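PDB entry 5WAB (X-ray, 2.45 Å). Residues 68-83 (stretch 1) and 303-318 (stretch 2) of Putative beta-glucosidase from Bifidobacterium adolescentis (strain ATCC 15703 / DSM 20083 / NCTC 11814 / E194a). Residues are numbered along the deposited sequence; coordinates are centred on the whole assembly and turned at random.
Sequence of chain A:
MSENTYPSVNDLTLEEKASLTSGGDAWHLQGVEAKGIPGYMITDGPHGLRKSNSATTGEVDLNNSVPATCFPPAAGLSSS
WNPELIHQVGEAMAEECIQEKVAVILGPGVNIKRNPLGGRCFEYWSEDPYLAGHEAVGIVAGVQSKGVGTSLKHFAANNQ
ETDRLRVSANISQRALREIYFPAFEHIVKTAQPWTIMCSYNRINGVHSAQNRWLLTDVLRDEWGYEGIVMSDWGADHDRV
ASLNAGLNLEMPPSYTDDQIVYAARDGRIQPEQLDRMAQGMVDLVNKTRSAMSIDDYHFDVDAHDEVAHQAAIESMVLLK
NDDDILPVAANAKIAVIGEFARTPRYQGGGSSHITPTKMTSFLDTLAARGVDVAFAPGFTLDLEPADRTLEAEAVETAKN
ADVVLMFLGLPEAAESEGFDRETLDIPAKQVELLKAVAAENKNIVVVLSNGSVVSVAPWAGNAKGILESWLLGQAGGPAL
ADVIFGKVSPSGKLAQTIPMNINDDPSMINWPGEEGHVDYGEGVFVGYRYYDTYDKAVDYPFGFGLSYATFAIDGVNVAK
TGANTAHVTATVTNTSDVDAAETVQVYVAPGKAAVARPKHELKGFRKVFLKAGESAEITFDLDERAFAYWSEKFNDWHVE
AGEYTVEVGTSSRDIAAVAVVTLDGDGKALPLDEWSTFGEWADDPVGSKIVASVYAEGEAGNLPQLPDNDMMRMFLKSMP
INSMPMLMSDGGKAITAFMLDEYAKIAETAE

Stretch 1 68-83: ATCFPPAAGLSSSWNP
Stretch 2 303-318: AHDEVAHQAAIESMVL

Two segments whose touching residues lie at least 232 apart in sequence can bury 639 Å² between them with a single direct hydrogen bond, and a weak one: Asn82 ND2 donates to Glu314 OE1 at 3.3 Å, almost linearly (177°). The example illustrates a general principle, that close packing can join segments whose side-chain polar groups mostly find partners within their own stretch or elsewhere in the structure.

Both stretches run in the same sense at first. An extended segment from Thr69 to Pro72 (phi near -60 to -90°, psi 100 to 161°) follows the helix 303-313, with CA atoms 6.4 Å apart for Thr69 and Asp305, 5.3 Å for Phe71 and Ala308, and 6.0 Å for Pro72 and Ala312. Small residues line this approach. Ala308 and Ala311 point toward the extended segment, and Ala308 CB lies 3.8 Å from Thr69 CG2 and 4.0 Å from Phe71 CD1. The Phe71 ring (chi1 m, chi2 -85°) leaves the backbone sideways but reaches the helix obliquely, CE1 standing 4.0 Å from Val307 CG1. Thr69, also m, places OG1 3.5 Å from His304 CB. Pro72, C-gamma endo, sets CG 3.7 Å from Ala311 CB; its rigid ring supplies an apolar surface without a backbone donor.

Pro73 then occupies the N-cap position of a short helix beginning at Ala74, and Gly76 meets Ser315 at a CA separation of 4.5 Å. Here glycine suits its place: an ideal CB would sit only 3.3 Å from Ser315 CB. Gly76 O instead receives a CA-H...O contact from Ser315 CA at 3.2 Å. Ser315 (m) turns its hydroxyl back on the preceding helix, OG donating to Ala311 O at 2.7 Å. Ser315 OG also lies 3.3 Å from Leu77 N, but the angle is too poor for a bond. Leu77 (t, p) starts away from stretch 2, yet its end returns, CD1 lying 3.9 Å from Ala311 CB.

Type I turns occupy Leu77-Ser80 and Ile313-Met316. Ser80 (p) satisfies its OG by donating to Leu77 O at 2.7 Å, and its CB lies 3.8 Å from Glu314 CB; their CA atoms are 4.9 Å apart. Ser79 (m) points toward stretch 2, with OG 3.5 Å from Val317 CG2. A water bridges the turns, donating to Glu314 O at 2.7 Å and weakly to Ser79 O at 3.4 Å. Glu314 (m, t, chi3 30°) has left helical geometry; Gln310 NE2 donates to its OE2 at 2.7 Å, while OE1 accepts from Asn82 (t, chi2 -18°).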

# COMPACT_ATOMS: atom_id res chain seq x y z
N ALA A 68 7.01 -10.41 -18.40
CA ALA A 68 6.26 -10.87 -17.24
C ALA A 68 4.96 -10.10 -17.17
O ALA A 68 4.78 -9.07 -17.82
CB ALA A 68 7.07 -10.71 -15.95
N THR A 69 4.04 -10.60 -16.35
CA THR A 69 2.75 -9.94 -16.16
C THR A 69 2.93 -8.70 -15.30
O THR A 69 3.40 -8.79 -14.16
CB THR A 69 1.75 -10.89 -15.53
OG1 THR A 69 1.56 -12.02 -16.39
CG2 THR A 69 0.41 -10.18 -15.30
N CYS A 70 2.56 -7.54 -15.84
CA CYS A 70 2.63 -6.29 -15.09
C CYS A 70 1.29 -6.11 -14.38
O CYS A 70 0.30 -5.69 -14.99
CB CYS A 70 2.95 -5.12 -16.01
SG CYS A 70 3.10 -3.51 -15.18
N PHE A 71 1.25 -6.44 -13.10
CA PHE A 71 0.03 -6.26 -12.33
C PHE A 71 -0.15 -4.79 -11.98
O PHE A 71 0.80 -4.00 -12.03
CB PHE A 71 0.08 -7.12 -11.07
CG PHE A 71 0.12 -8.59 -11.35
CD1 PHE A 71 -1.05 -9.30 -11.56
CD2 PHE A 71 1.33 -9.26 -11.41
CE1 PHE A 71 -1.02 -10.65 -11.83
CE2 PHE A 71 1.37 -10.61 -11.67
CZ PHE A 71 0.19 -11.31 -11.88
N PRO A 72 -1.36 -4.37 -11.62
CA PRO A 72 -1.56 -2.98 -11.23
C PRO A 72 -0.71 -2.63 -10.03
O PRO A 72 -0.63 -3.41 -9.07
CB PRO A 72 -3.06 -2.91 -10.89
CG PRO A 72 -3.48 -4.32 -10.67
CD PRO A 72 -2.63 -5.13 -11.60
N PRO A 73 -0.01 -1.49 -10.07
CA PRO A 73 0.72 -1.03 -8.89
C PRO A 73 -0.21 -0.87 -7.70
O PRO A 73 -1.42 -0.69 -7.83
CB PRO A 73 1.29 0.32 -9.34
CG PRO A 73 1.46 0.16 -10.82
CD PRO A 73 0.30 -0.69 -11.27
N ALA A 74 0.39 -0.91 -6.51
CA ALA A 74 -0.39 -0.97 -5.28
C ALA A 74 -1.30 0.25 -5.11
O ALA A 74 -2.37 0.12 -4.51
CB ALA A 74 0.55 -1.11 -4.08
N ALA A 75 -0.90 1.42 -5.61
CA ALA A 75 -1.76 2.59 -5.51
C ALA A 75 -3.12 2.35 -6.16
O ALA A 75 -4.11 2.99 -5.79
CB ALA A 75 -1.09 3.81 -6.15
N GLY A 76 -3.17 1.46 -7.15
CA GLY A 76 -4.42 1.05 -7.74
C GLY A 76 -5.02 -0.14 -7.02
O GLY A 76 -6.19 -0.11 -6.64
N LEU A 77 -4.22 -1.19 -6.81
CA LEU A 77 -4.74 -2.42 -6.23
C LEU A 77 -5.26 -2.21 -4.82
O LEU A 77 -6.14 -2.96 -4.38
CB LEU A 77 -3.66 -3.51 -6.24
CG LEU A 77 -4.15 -4.94 -5.99
CD1 LEU A 77 -5.30 -5.27 -6.94
CD2 LEU A 77 -3.03 -5.94 -6.18
N SER A 78 -4.77 -1.20 -4.11
CA SER A 78 -5.28 -0.89 -2.79
C SER A 78 -6.73 -0.42 -2.80
O SER A 78 -7.35 -0.37 -1.74
CB SER A 78 -4.41 0.18 -2.13
OG SER A 78 -4.39 1.37 -2.91
N SER A 79 -7.27 -0.07 -3.97
CA SER A 79 -8.67 0.29 -4.06
C SER A 79 -9.60 -0.92 -3.94
O SER A 79 -10.80 -0.74 -3.73
CB SER A 79 -8.93 1.01 -5.39
OG SER A 79 -8.03 2.09 -5.56
N SER A 80 -9.06 -2.14 -4.06
CA SER A 80 -9.89 -3.34 -4.07
C SER A 80 -10.40 -3.73 -2.69
O SER A 80 -11.48 -4.31 -2.59
CB SER A 80 -9.09 -4.50 -4.66
OG SER A 80 -8.00 -4.82 -3.82
N TRP A 81 -9.63 -3.45 -1.63
CA TRP A 81 -9.96 -3.90 -0.27
C TRP A 81 -10.26 -5.39 -0.26
O TRP A 81 -11.14 -5.87 0.46
CB TRP A 81 -11.13 -3.09 0.30
CG TRP A 81 -10.84 -1.62 0.50
CD1 TRP A 81 -10.33 -0.76 -0.43
CD2 TRP A 81 -11.09 -0.84 1.68
NE1 TRP A 81 -10.22 0.51 0.11
CE2 TRP A 81 -10.68 0.48 1.40
CE3 TRP A 81 -11.60 -1.13 2.95
CZ2 TRP A 81 -10.78 1.51 2.34
CZ3 TRP A 81 -11.70 -0.10 3.87
CH2 TRP A 81 -11.29 1.20 3.56
N ASN A 82 -9.51 -6.15 -1.06
CA ASN A 82 -9.81 -7.55 -1.36
C ASN A 82 -8.56 -8.39 -1.13
O ASN A 82 -7.81 -8.68 -2.07
CB ASN A 82 -10.31 -7.72 -2.80
CG ASN A 82 -10.92 -9.09 -3.05
OD1 ASN A 82 -10.69 -10.04 -2.30
ND2 ASN A 82 -11.70 -9.20 -4.13
N PRO A 83 -8.31 -8.79 0.12
CA PRO A 83 -7.12 -9.61 0.39
C PRO A 83 -7.08 -10.91 -0.39
O PRO A 83 -5.99 -11.35 -0.79
CB PRO A 83 -7.21 -9.87 1.90
CG PRO A 83 -7.99 -8.69 2.42
CD PRO A 83 -9.00 -8.38 1.36
N ALA A 303 -3.62 -17.12 -18.26
CA ALA A 303 -4.21 -17.22 -16.93
C ALA A 303 -3.74 -16.08 -16.04
O ALA A 303 -4.54 -15.50 -15.29
CB ALA A 303 -3.89 -18.57 -16.30
N HIS A 304 -2.45 -15.76 -16.09
CA HIS A 304 -1.93 -14.66 -15.28
C HIS A 304 -2.45 -13.32 -15.77
O HIS A 304 -2.72 -12.42 -14.97
CB HIS A 304 -0.40 -14.67 -15.29
CG HIS A 304 0.21 -15.81 -14.52
ND1 HIS A 304 1.56 -15.88 -14.25
CD2 HIS A 304 -0.34 -16.92 -13.99
CE1 HIS A 304 1.81 -16.98 -13.56
NE2 HIS A 304 0.67 -17.63 -13.40
N ASP A 305 -2.62 -13.17 -17.08
CA ASP A 305 -3.17 -11.94 -17.63
C ASP A 305 -4.62 -11.73 -17.20
O ASP A 305 -5.07 -10.59 -17.07
CB ASP A 305 -3.06 -11.94 -19.15
CG ASP A 305 -3.58 -10.66 -19.77
OD1 ASP A 305 -3.09 -9.58 -19.40
OD2 ASP A 305 -4.49 -10.75 -20.63
N GLU A 306 -5.34 -12.83 -16.95
CA GLU A 306 -6.71 -12.71 -16.47
C GLU A 306 -6.75 -12.30 -15.00
O GLU A 306 -7.65 -11.57 -14.58
CB GLU A 306 -7.46 -14.02 -16.67
CG GLU A 306 -7.76 -14.34 -18.11
CD GLU A 306 -8.31 -15.74 -18.29
OE1 GLU A 306 -8.41 -16.47 -17.28
OE2 GLU A 306 -8.66 -16.10 -19.43
N VAL A 307 -5.79 -12.77 -14.21
CA VAL A 307 -5.68 -12.27 -12.84
C VAL A 307 -5.41 -10.78 -12.86
O VAL A 307 -6.00 -10.01 -12.09
CB VAL A 307 -4.59 -13.06 -12.08
CG1 VAL A 307 -4.35 -12.47 -10.69
CG2 VAL A 307 -4.98 -14.53 -11.97
N ALA A 308 -4.53 -10.33 -13.77
CA ALA A 308 -4.28 -8.90 -13.93
C ALA A 308 -5.52 -8.17 -14.44
O ALA A 308 -5.75 -7.01 -14.08
CB ALA A 308 -3.11 -8.68 -14.89
N HIS A 309 -6.33 -8.84 -15.26
CA HIS A 309 -7.58 -8.24 -15.72
C HIS A 309 -8.52 -7.99 -14.55
O HIS A 309 -9.08 -6.89 -14.41
CB HIS A 309 -8.23 -9.14 -16.77
CG HIS A 309 -9.44 -8.55 -17.43
ND1 HIS A 309 -9.84 -7.24 -17.22
CD2 HIS A 309 -10.33 -9.08 -18.30
CE1 HIS A 309 -10.93 -7.00 -17.93
NE2 HIS A 309 -11.25 -8.10 -18.60
N GLN A 310 -8.71 -9.00 -13.70
CA GLN A 310 -9.58 -8.83 -12.54
C GLN A 310 -8.97 -7.85 -11.53
O GLN A 310 -9.68 -7.02 -10.95
CB GLN A 310 -9.88 -10.18 -11.88
CG GLN A 310 -10.82 -10.07 -10.68
CD GLN A 310 -12.20 -9.50 -11.05
OE1 GLN A 310 -12.68 -9.66 -12.18
NE2 GLN A 310 -12.83 -8.82 -10.10
N ALA A 311 -7.66 -7.95 -11.31
CA ALA A 311 -6.99 -6.99 -10.42
C ALA A 311 -7.12 -5.57 -10.95
O ALA A 311 -7.21 -4.61 -10.17
CB ALA A 311 -5.52 -7.37 -10.24
N ALA A 312 -7.09 -5.39 -12.27
CA ALA A 312 -7.23 -4.06 -12.85
C ALA A 312 -8.64 -3.52 -12.66
O ALA A 312 -8.83 -2.33 -12.39
CB ALA A 312 -6.84 -4.07 -14.33
N ILE A 313 -9.65 -4.38 -12.82
CA ILE A 313 -11.04 -3.96 -12.64
C ILE A 313 -11.25 -3.38 -11.25
O ILE A 313 -11.88 -2.32 -11.08
CB ILE A 313 -11.99 -5.14 -12.91
CG1 ILE A 313 -11.99 -5.50 -14.39
CG2 ILE A 313 -13.39 -4.81 -12.43
CD1 ILE A 313 -12.95 -6.61 -14.75
N GLU A 314 -10.74 -4.06 -10.23
CA GLU A 314 -10.94 -3.63 -8.85
C GLU A 314 -9.95 -2.57 -8.38
O GLU A 314 -9.89 -2.27 -7.19
CB GLU A 314 -10.91 -4.85 -7.93
CG GLU A 314 -11.98 -5.85 -8.31
CD GLU A 314 -12.27 -6.86 -7.23
OE1 GLU A 314 -12.12 -6.52 -6.03
OE2 GLU A 314 -12.64 -7.99 -7.58
N SER A 315 -9.18 -1.98 -9.29
CA SER A 315 -8.28 -0.90 -8.94
C SER A 315 -8.86 0.47 -9.24
O SER A 315 -8.20 1.48 -8.99
CB SER A 315 -6.95 -1.06 -9.68
OG SER A 315 -6.27 -2.22 -9.23
N MET A 316 -10.09 0.54 -9.75
CA MET A 316 -10.73 1.79 -10.12
C MET A 316 -11.71 2.23 -9.04
O MET A 316 -12.46 1.42 -8.50
CB MET A 316 -11.49 1.64 -11.44
CG MET A 316 -10.75 0.87 -12.49
SD MET A 316 -11.75 0.76 -13.97
CE MET A 316 -10.86 -0.52 -14.85
N VAL A 317 -11.72 3.53 -8.76
CA VAL A 317 -12.67 4.15 -7.85
C VAL A 317 -13.54 5.12 -8.64
O VAL A 317 -13.02 6.01 -9.33
CB VAL A 317 -11.97 4.88 -6.69
CG1 VAL A 317 -13.01 5.45 -5.73
CG2 VAL A 317 -11.02 3.94 -5.97
N LEU A 318 -14.86 4.93 -8.57
CA LEU A 318 -15.82 5.85 -9.18
C LEU A 318 -16.08 7.01 -8.21
O LEU A 318 -16.69 6.82 -7.15
CB LEU A 318 -17.12 5.13 -9.51
CG LEU A 318 -18.21 5.92 -10.25
CD1 LEU A 318 -17.66 6.62 -11.46
CD2 LEU A 318 -19.36 5.00 -10.64
O HOH W 1 -12.44 -2.36 -6.25